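PDB 6USS: sulfatase from Bacteroides fragilis CAG:558, which probably hydrolyses aryl sulfate esters with the help of a bound calcium ion, as other members of the sulfatase family do. Local coordinates for residues A[81-86]-A[355-360]; A[45-50]-A[341-346]; A[377-382]-A[419-424]. The protein carries 1 engineered substitution. All blocks are in the same frame, centred on the assembly; numbering follows the deposited sequence.

Contact 1 (A[81-86]-A[355-360]); sequences QAYASS and GVREPM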
loop_
_atom_site.group_PDB
_atom_site.type_symbol
_atom_site.label_atom_id
_atom_site.label_comp_id
_atom_site.label_asym_id
_atom_site.label_seq_id
_atom_site.Cartn_x
_atom_site.Cartn_y
_atom_site.Cartn_z
ATOM N N GLN A 81 -13.502 -28.932 -14.205
ATOM C CA GLN A 81 -12.358 -29.679 -13.678
ATOM C C GLN A 81 -11.235 -28.717 -13.266
ATOM O O GLN A 81 -10.090 -28.828 -13.693
ATOM C CB GLN A 81 -11.887 -30.714 -14.702
ATOM C CG GLN A 81 -11.470 -32.031 -14.080
ATOM C CD GLN A 81 -11.191 -33.155 -15.101
ATOM O OE1 GLN A 81 -11.155 -34.334 -14.741
ATOM N NE2 GLN A 81 -10.999 -32.788 -16.363
ATOM N N ALA A 82 -11.558 -27.760 -12.391
ATOM C CA ALA A 82 -10.585 -26.799 -11.875
ATOM C C ALA A 82 -10.086 -27.224 -10.497
ATOM O O ALA A 82 -10.887 -27.554 -9.623
ATOM C CB ALA A 82 -11.198 -25.394 -11.797
ATOM N N TYR A 83 -8.763 -27.181 -10.292
ATOM C CA TYR A 83 -8.138 -27.659 -9.062
ATOM C C TYR A 83 -7.420 -26.559 -8.277
ATOM O O TYR A 83 -6.796 -25.659 -8.845
ATOM C CB TYR A 83 -7.143 -28.794 -9.357
ATOM C CG TYR A 83 -7.840 -30.029 -9.851
ATOM C CD1 TYR A 83 -8.614 -30.799 -8.991
ATOM C CD2 TYR A 83 -7.768 -30.403 -11.188
ATOM C CE1 TYR A 83 -9.290 -31.932 -9.448
ATOM C CE2 TYR A 83 -8.433 -31.531 -11.651
ATOM C CZ TYR A 83 -9.195 -32.287 -10.779
ATOM O OH TYR A 83 -9.852 -33.395 -11.253
ATOM N N ALA A 84 -7.513 -26.660 -6.955
ATOM C CA ALA A 84 -6.709 -25.925 -5.985
ATOM C C ALA A 84 -5.948 -26.945 -5.135
ATOM O O ALA A 84 -5.935 -28.136 -5.443
ATOM C CB ALA A 84 -7.593 -25.016 -5.133
ATOM N N SER A 85 -5.308 -26.479 -4.064
ATOM C CA SER A 85 -4.870 -27.406 -3.026
ATOM C C SER A 85 -5.995 -27.614 -2.015
ATOM O O SER A 85 -7.042 -26.968 -2.075
ATOM C CB SER A 85 -3.583 -26.933 -2.334
ATOM O OG SER A 85 -2.495 -26.858 -3.249
ATOM N N SER A 86 -5.786 -28.545 -1.087
ATOM C CA SER A 86 -6.869 -28.935 -0.192
ATOM C C SER A 86 -6.970 -28.051 1.042
ATOM O O SER A 86 -7.867 -28.268 1.861
ATOM C CB SER A 86 -6.724 -30.403 0.221
ATOM O OG SER A 86 -5.542 -30.633 0.949
ATOM N N GLY A 355 -11.488 -32.630 -1.893
ATOM C CA GLY A 355 -10.619 -31.628 -1.308
ATOM C C GLY A 355 -10.060 -30.608 -2.284
ATOM O O GLY A 355 -9.607 -29.541 -1.859
ATOM N N VAL A 356 -10.070 -30.907 -3.585
ATOM C CA VAL A 356 -9.321 -30.097 -4.544
ATOM C C VAL A 356 -10.129 -29.659 -5.762
ATOM O O VAL A 356 -9.731 -28.691 -6.437
ATOM C CB VAL A 356 -8.036 -30.833 -4.995
ATOM C CG1 VAL A 356 -7.082 -30.994 -3.826
ATOM C CG2 VAL A 356 -8.375 -32.185 -5.627
ATOM N N ARG A 357 -11.256 -30.282 -6.119
ATOM C CA ARG A 357 -12.028 -29.829 -7.273
ATOM C C ARG A 357 -12.962 -28.691 -6.860
ATOM O O ARG A 357 -13.846 -28.886 -6.023
ATOM C CB ARG A 357 -12.813 -30.977 -7.901
ATOM C CG ARG A 357 -13.014 -30.746 -9.396
ATOM C CD ARG A 357 -14.118 -31.597 -9.995
ATOM N NE ARG A 357 -13.680 -32.965 -10.207
ATOM C CZ ARG A 357 -13.767 -33.608 -11.368
ATOM N NH1 ARG A 357 -14.284 -32.994 -12.427
ATOM N NH2 ARG A 357 -13.337 -34.868 -11.465
ATOM N N GLU A 358 -12.779 -27.497 -7.483
ATOM C CA GLU A 358 -13.398 -26.228 -7.110
ATOM C C GLU A 358 -14.380 -25.725 -8.167
ATOM O O GLU A 358 -14.182 -25.941 -9.363
ATOM C CB GLU A 358 -12.319 -25.156 -6.900
ATOM C CG GLU A 358 -11.264 -25.526 -5.881
ATOM C CD GLU A 358 -11.893 -26.070 -4.616
ATOM O OE1 GLU A 358 -11.516 -27.191 -4.211
ATOM O OE2 GLU A 358 -12.778 -25.381 -4.048
ATOM N N PRO A 359 -15.430 -25.021 -7.762
ATOM C CA PRO A 359 -16.315 -24.382 -8.750
ATOM C C PRO A 359 -15.660 -23.140 -9.335
ATOM O O PRO A 359 -15.175 -22.278 -8.596
ATOM C CB PRO A 359 -17.556 -24.021 -7.932
ATOM C CG PRO A 359 -17.017 -23.852 -6.519
ATOM C CD PRO A 359 -15.948 -24.906 -6.388
ATOM N N MET A 360 -15.663 -23.035 -10.666
ATOM C CA MET A 360 -14.954 -21.942 -11.313
ATOM C C MET A 360 -15.738 -21.457 -12.523
ATOM O O MET A 360 -16.234 -22.255 -13.324
ATOM C CB MET A 360 -13.544 -22.364 -11.720
ATOM C CG MET A 360 -12.723 -21.272 -12.371
ATOM S SD MET A 360 -11.145 -21.929 -12.950
ATOM C CE MET A 360 -10.640 -20.619 -14.056
HETATM O O HOH W 1 -14.382 -27.685 -11.285
#

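Contact 2 (A[45-50]-A[341-346]); sequences GWQDTS and NSPLNS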
loop_
_atom_site.group_PDB
_atom_site.type_symbol
_atom_site.label_atom_id
_atom_site.label_comp_id
_atom_site.label_asym_id
_atom_site.label_seq_id
_atom_site.Cartn_x
_atom_site.Cartn_y
_atom_site.Cartn_z
ATOM N N GLY A 45 -17.278 -26.054 -1.576
ATOM C CA GLY A 45 -17.134 -27.294 -2.313
ATOM C C GLY A 45 -17.662 -27.236 -3.755
ATOM O O GLY A 45 -18.433 -26.358 -4.144
ATOM N N TRP A 46 -17.235 -28.225 -4.548
ATOM C CA TRP A 46 -17.702 -28.376 -5.923
ATOM C C TRP A 46 -19.220 -28.407 -6.054
ATOM O O TRP A 46 -19.742 -28.170 -7.154
ATOM C CB TRP A 46 -17.155 -29.668 -6.506
ATOM C CG TRP A 46 -17.068 -29.725 -8.007
ATOM C CD1 TRP A 46 -16.461 -28.818 -8.835
ATOM C CD2 TRP A 46 -17.550 -30.783 -8.854
ATOM N NE1 TRP A 46 -16.545 -29.245 -10.144
ATOM C CE2 TRP A 46 -17.219 -30.438 -10.184
ATOM C CE3 TRP A 46 -18.246 -31.972 -8.619
ATOM C CZ2 TRP A 46 -17.551 -31.249 -11.277
ATOM C CZ3 TRP A 46 -18.578 -32.780 -9.706
ATOM C CH2 TRP A 46 -18.218 -32.416 -11.018
ATOM N N GLN A 47 -19.944 -28.727 -4.983
ATOM C CA GLN A 47 -21.392 -28.868 -5.058
ATOM C C GLN A 47 -22.116 -27.949 -4.086
ATOM O O GLN A 47 -23.310 -28.159 -3.831
ATOM C CB GLN A 47 -21.787 -30.326 -4.803
ATOM C CG GLN A 47 -21.371 -31.297 -5.912
ATOM C CD GLN A 47 -22.363 -31.314 -7.057
ATOM O OE1 GLN A 47 -23.518 -30.943 -6.879
ATOM N NE2 GLN A 47 -21.925 -31.770 -8.234
ATOM N N ASP A 48 -21.434 -26.945 -3.536
ATOM C CA ASP A 48 -22.036 -25.995 -2.595
ATOM C C ASP A 48 -22.685 -24.817 -3.319
ATOM O O ASP A 48 -22.435 -23.652 -3.023
ATOM C CB ASP A 48 -20.983 -25.523 -1.603
ATOM C CG ASP A 48 -20.483 -26.649 -0.724
ATOM O OD1 ASP A 48 -21.146 -27.716 -0.684
ATOM O OD2 ASP A 48 -19.421 -26.472 -0.084
ATOM N N THR A 49 -23.544 -25.142 -4.282
ATOM C CA THR A 49 -24.125 -24.171 -5.195
ATOM C C THR A 49 -25.347 -24.815 -5.830
ATOM O O THR A 49 -25.459 -26.046 -5.883
ATOM C CB THR A 49 -23.106 -23.740 -6.266
ATOM O OG1 THR A 49 -23.763 -23.031 -7.330
ATOM C CG2 THR A 49 -22.401 -24.966 -6.850
ATOM N N SER A 50 -26.282 -23.976 -6.288
ATOM C CA SER A 50 -27.355 -24.501 -7.122
ATOM C C SER A 50 -26.911 -24.730 -8.562
ATOM O O SER A 50 -27.633 -25.397 -9.303
ATOM C CB SER A 50 -28.596 -23.587 -7.097
ATOM O OG SER A 50 -28.314 -22.254 -7.485
ATOM N N ASN A 341 -19.272 -33.260 -0.204
ATOM C CA ASN A 341 -19.014 -32.764 -1.555
ATOM C C ASN A 341 -19.417 -33.808 -2.598
ATOM O O ASN A 341 -18.905 -33.813 -3.726
ATOM C CB ASN A 341 -17.550 -32.352 -1.721
ATOM C CG ASN A 341 -17.115 -31.321 -0.694
ATOM O OD1 ASN A 341 -17.475 -30.138 -0.786
ATOM N ND2 ASN A 341 -16.354 -31.765 0.302
ATOM N N SER A 342 -20.335 -34.695 -2.221
ATOM C CA SER A 342 -20.762 -35.764 -3.107
ATOM C C SER A 342 -21.231 -35.184 -4.439
ATOM O O SER A 342 -21.908 -34.148 -4.450
ATOM C CB SER A 342 -21.895 -36.561 -2.464
ATOM O OG SER A 342 -22.706 -37.113 -3.478
ATOM N N PRO A 343 -20.938 -35.845 -5.577
ATOM C CA PRO A 343 -20.353 -37.183 -5.712
ATOM C C PRO A 343 -18.850 -37.249 -5.486
ATOM O O PRO A 343 -18.271 -38.296 -5.724
ATOM C CB PRO A 343 -20.648 -37.525 -7.168
ATOM C CG PRO A 343 -20.488 -36.209 -7.842
ATOM C CD PRO A 343 -21.149 -35.229 -6.895
ATOM N N LEU A 344 -18.208 -36.161 -5.081
ATOM C CA LEU A 344 -16.769 -36.238 -4.861
ATOM C C LEU A 344 -16.472 -36.874 -3.505
ATOM O O LEU A 344 -17.273 -36.777 -2.571
ATOM C CB LEU A 344 -16.129 -34.853 -4.943
ATOM C CG LEU A 344 -16.444 -34.073 -6.210
ATOM C CD1 LEU A 344 -15.628 -32.801 -6.231
ATOM C CD2 LEU A 344 -16.156 -34.939 -7.429
ATOM N N ASN A 345 -15.304 -37.520 -3.403
ATOM C CA ASN A 345 -14.896 -38.190 -2.170
ATOM C C ASN A 345 -14.313 -37.194 -1.160
ATOM O O ASN A 345 -13.383 -36.441 -1.476
ATOM C CB ASN A 345 -13.876 -39.285 -2.488
ATOM C CG ASN A 345 -13.811 -40.367 -1.408
ATOM O OD1 ASN A 345 -14.006 -40.100 -0.224
ATOM N ND2 ASN A 345 -13.505 -41.598 -1.824
ATOM N N SER A 346 -14.863 -37.196 0.049
ATOM C CA SER A 346 -14.282 -36.491 1.193
ATOM C C SER A 346 -14.319 -34.975 0.906
ATOM O O SER A 346 -15.262 -34.458 0.283
ATOM C CB SER A 346 -12.905 -37.083 1.493
ATOM O OG SER A 346 -12.256 -36.416 2.558
HETATM O O HOH W 2 -19.651 -29.445 -2.319
#

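Contact 3 (A[377-382]-A[419-424]); sequences YLIIED and KGRSLY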
loop_
_atom_site.group_PDB
_atom_site.type_symbol
_atom_site.label_atom_id
_atom_site.label_comp_id
_atom_site.label_asym_id
_atom_site.label_seq_id
_atom_site.Cartn_x
_atom_site.Cartn_y
_atom_site.Cartn_z
ATOM N N TYR A 377 -8.510 -29.655 -17.597
ATOM C CA TYR A 377 -8.165 -29.347 -16.221
ATOM C C TYR A 377 -7.133 -28.229 -16.137
ATOM O O TYR A 377 -6.321 -28.027 -17.045
ATOM C CB TYR A 377 -7.685 -30.588 -15.458
ATOM C CG TYR A 377 -6.528 -31.413 -16.014
ATOM C CD1 TYR A 377 -5.266 -30.861 -16.222
ATOM C CD2 TYR A 377 -6.683 -32.785 -16.242
ATOM C CE1 TYR A 377 -4.198 -31.645 -16.688
ATOM C CE2 TYR A 377 -5.629 -33.569 -16.716
ATOM C CZ TYR A 377 -4.390 -32.994 -16.934
ATOM O OH TYR A 377 -3.338 -33.770 -17.391
ATOM N N LEU A 378 -7.206 -27.478 -15.038
ATOM C CA LEU A 378 -6.250 -26.431 -14.724
ATOM C C LEU A 378 -6.073 -26.385 -13.212
ATOM O O LEU A 378 -6.882 -26.936 -12.460
ATOM C CB LEU A 378 -6.712 -25.079 -15.274
ATOM C CG LEU A 378 -8.083 -24.601 -14.787
ATOM C CD1 LEU A 378 -8.023 -23.891 -13.418
ATOM C CD2 LEU A 378 -8.699 -23.687 -15.831
ATOM N N ILE A 379 -5.021 -25.696 -12.769
ATOM C CA ILE A 379 -4.693 -25.631 -11.353
ATOM C C ILE A 379 -4.424 -24.181 -10.943
ATOM O O ILE A 379 -4.011 -23.353 -11.750
ATOM C CB ILE A 379 -3.492 -26.538 -11.029
ATOM C CG1 ILE A 379 -3.221 -26.575 -9.526
ATOM C CG2 ILE A 379 -2.264 -26.120 -11.860
ATOM C CD1 ILE A 379 -2.924 -27.966 -9.017
ATOM N N ILE A 380 -4.638 -23.899 -9.648
ATOM C CA ILE A 380 -4.710 -22.536 -9.114
ATOM C C ILE A 380 -3.495 -21.680 -9.499
ATOM O O ILE A 380 -3.649 -20.505 -9.846
ATOM C CB ILE A 380 -4.923 -22.588 -7.583
ATOM C CG1 ILE A 380 -4.983 -21.185 -6.970
ATOM C CG2 ILE A 380 -3.842 -23.416 -6.896
ATOM C CD1 ILE A 380 -6.176 -20.393 -7.382
ATOM N N GLU A 381 -2.275 -22.232 -9.467
ATOM C CA GLU A 381 -1.123 -21.410 -9.861
ATOM C C GLU A 381 -1.237 -20.877 -11.284
ATOM O O GLU A 381 -0.544 -19.909 -11.617
ATOM C CB GLU A 381 0.206 -22.170 -9.731
ATOM C CG GLU A 381 0.301 -23.432 -10.556
ATOM C CD GLU A 381 0.195 -24.684 -9.683
ATOM O OE1 GLU A 381 0.910 -25.675 -9.978
ATOM O OE2 GLU A 381 -0.601 -24.669 -8.702
ATOM N N ASP A 382 -2.083 -21.488 -12.126
ATOM C CA ASP A 382 -2.315 -20.980 -13.478
ATOM C C ASP A 382 -3.010 -19.617 -13.486
ATOM O O ASP A 382 -2.875 -18.859 -14.463
ATOM C CB ASP A 382 -3.163 -21.965 -14.287
ATOM C CG ASP A 382 -2.569 -23.361 -14.341
ATOM O OD1 ASP A 382 -1.352 -23.517 -14.088
ATOM O OD2 ASP A 382 -3.338 -24.311 -14.630
ATOM N N LYS A 419 -3.271 -30.817 -22.351
ATOM C CA LYS A 419 -2.792 -32.000 -23.061
ATOM C C LYS A 419 -1.373 -32.359 -22.628
ATOM O O LYS A 419 -0.457 -31.536 -22.713
ATOM C CB LYS A 419 -2.851 -31.767 -24.571
ATOM C CG LYS A 419 -2.352 -32.944 -25.398
ATOM C CD LYS A 419 -2.756 -32.857 -26.855
ATOM C CE LYS A 419 -2.294 -34.117 -27.621
ATOM N NZ LYS A 419 -2.069 -33.839 -29.070
ATOM N N GLY A 420 -1.197 -33.601 -22.177
ATOM C CA GLY A 420 0.066 -34.070 -21.666
ATOM C C GLY A 420 0.496 -33.511 -20.324
ATOM O O GLY A 420 1.517 -33.970 -19.787
ATOM N N ARG A 421 -0.237 -32.555 -19.747
ATOM C CA ARG A 421 0.243 -31.846 -18.566
ATOM C C ARG A 421 0.018 -32.644 -17.282
ATOM O O ARG A 421 -1.088 -33.137 -17.030
ATOM C CB ARG A 421 -0.445 -30.491 -18.452
ATOM C CG ARG A 421 -0.098 -29.751 -17.186
ATOM C CD ARG A 421 -0.645 -28.330 -17.241
ATOM N NE ARG A 421 -0.080 -27.530 -16.172
ATOM C CZ ARG A 421 -0.733 -26.563 -15.547
ATOM N NH1 ARG A 421 -1.978 -26.278 -15.910
ATOM N NH2 ARG A 421 -0.140 -25.886 -14.569
ATOM N N SER A 422 1.070 -32.753 -16.469
ATOM C CA SER A 422 0.951 -33.283 -15.117
ATOM C C SER A 422 0.536 -32.179 -14.139
ATOM O O SER A 422 1.059 -31.062 -14.184
ATOM C CB SER A 422 2.283 -33.896 -14.664
ATOM O OG SER A 422 2.502 -35.203 -15.153
ATOM N N LEU A 423 -0.393 -32.494 -13.237
ATOM C CA LEU A 423 -0.706 -31.625 -12.103
ATOM C C LEU A 423 -0.131 -32.234 -10.823
ATOM O O LEU A 423 -0.135 -33.459 -10.659
ATOM C CB LEU A 423 -2.215 -31.422 -11.951
ATOM C CG LEU A 423 -2.987 -30.829 -13.117
ATOM C CD1 LEU A 423 -4.414 -30.585 -12.654
ATOM C CD2 LEU A 423 -2.344 -29.540 -13.627
ATOM N N TYR A 424 0.344 -31.388 -9.903
ATOM C CA TYR A 424 0.997 -31.892 -8.701
ATOM C C TYR A 424 0.478 -31.257 -7.412
ATOM O O TYR A 424 0.277 -30.043 -7.332
ATOM C CB TYR A 424 2.490 -31.669 -8.774
ATOM C CG TYR A 424 3.155 -32.204 -10.005
ATOM C CD1 TYR A 424 3.424 -31.368 -11.078
ATOM C CD2 TYR A 424 3.563 -33.531 -10.077
ATOM C CE1 TYR A 424 4.050 -31.834 -12.194
ATOM C CE2 TYR A 424 4.200 -34.015 -11.200
ATOM C CZ TYR A 424 4.446 -33.154 -12.256
ATOM O OH TYR A 424 5.082 -33.618 -13.387
HETATM O O HOH W 3 -4.169 -26.694 -17.986
HETATM O O HOH W 4 0.753 -28.287 -11.194
#

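Contact 1 (A[81-86]-A[355-360])
V356 O is gripped twice by the segment 81-86: A84 N donates to it at 3.1 Å, lying in the carbonyl plane with a N-H...O angle of 163°, and Y83 CA adds a C-H...O contact at 3.2 Å. Two residues along each segment, E358 N donates to A82 O at 2.9 Å in a nearly linear bond. The return bond between A82 N and E358 O is replaced by a water, which accepts from A82 N and donates to E358 O. Between the two direct bonds Y83 and R357 face each other as an antiparallel non-hydrogen-bonded pair, CA to CA 4.8 Å. Their side chains share a face: R357 bends at chi3 (-77°, placing NE), and its guanidinium has Y83 OH above it near the rim and Q81 CG 3.4 Å from R357 NH1. The charge is answered by E353, which also bonds Y83 OH. V356 CG2 meets the ring at Y83 CD1 (3.6 Å). On the opposite face, with E358, A82 CB touches M360 SD at 3.7 Å; A84 CB, just past the strand, touches E358 CG. The E358 side chain lies about 8 Å from the calcium ion. Strand 357-363 is thereby held between strand 77-83 and strand 315-321 of the central sheet, strand 378-379 runs parallel to 77-83, and W425 of strand 422-427 packs on V356 and S85.

Contact 2 (A[45-50]-A[341-346])
L344 and W46 make the close-packed half of this contact. L344 CD1 lies 3.5 Å from W46 CB and 3.6 Å from W46 CE3, the two side chains crossing at about a right angle. W46 CG is anti to the backbone N (chi1 -157°), and the indole carried on it has CE3 against L344. The looser edge belongs to the partly exposed S342 and P343: P343 CG approaches W46 CZ3 near the ring plane at 4.3 Å, although Q47 CG sits 3.2 Å from S342 O. G45 CA, with no side chain, comes equally near N341 OD1. A water bridges buried residues of the two loops, accepting from Q47 N and donating to N341 OD1 at 2.8 Å, with a weaker bond to D48 OD1. G45 to D48 is a type I turn in which G45 N also donates to D48 OD2 at 2.6 Å; N341 to L344 is a type VIa turn around the cis peptide before P343. Strands 35-41 and 315-321 are each followed at once by calcium ligands, D42 and D43 after the first, D322 and N323 after the second, and these loops come next, near the metal site of the sulfatase fold, G45 about 10 Å from the ion.

Contact 3 (A[377-382]-A[419-424])
A bidentate, end-on salt bridge between R421 and D382 spans the seam where strand 378-379 of the central sheet and the start of helix 383-390 meet strand 422-427. R421 NH1 donates to D382 OD2 at 2.7 Å in a straight bond (179°) lying in the guanidinium plane, and R421 NH2 donates to the syn lone pair of D382 OD1, also at 2.7 Å but bent to 150°. The arginine reaches this far because CG is anti to the backbone N (chi1 175°) and the chain stays extended to NE. D382 OD2 takes a second donor, I379 N at 2.9 Å, from the face opposite R421 NH1, and D382 OD1 is also bonded by I405 N; so many donors would probably favour the ionised carboxylate and fix its rotation. A water joins R421 NH1 to Y377 O. Strand 422-427 is one of the two outer strands of the four-stranded antiparallel sheet in the C-terminal part of the chain, so this clasp ties that sheet to the core of the sulfatase fold. Apolar contacts adjoin the charged pair. L423 CD2 sits over the centre of the R421 guanidinium and 3.9 Å from I379 CG2, which itself touches R421 NH2 at 3.5 Å. L423 CD1 meets Y377 CD1 at 3.7 Å, the two side chains sliding past each other in opposite directions. Y377 OH points at R421 O near the ring plane, but their modelled separation is too short for its length to be trusted; G447 N bonds the same hydroxyl.

All three contacts are mainly buried, but contact 1 sits deepest, its centre about 7 Å from the chain centre, against about 15 Å for each of the other two. Its chemistry is that of paired backbones, whereas contact 2 joins irregular loops by apolar packing and one water, and contact 3 clasps two sheets with a charged pair. Contact 1 bridges the others. W46 of contact 2 makes a cation-pi interaction with R357, with R357 CD 3.3 Å from W46 CE2. On the other flank, a probable bond from Y83 N to L378 O (2.9 Å) joins the neighbouring strands 77-83 and 378-379. Contacts 2 and 3 do not touch, their nearest atoms being about 10 Å apart.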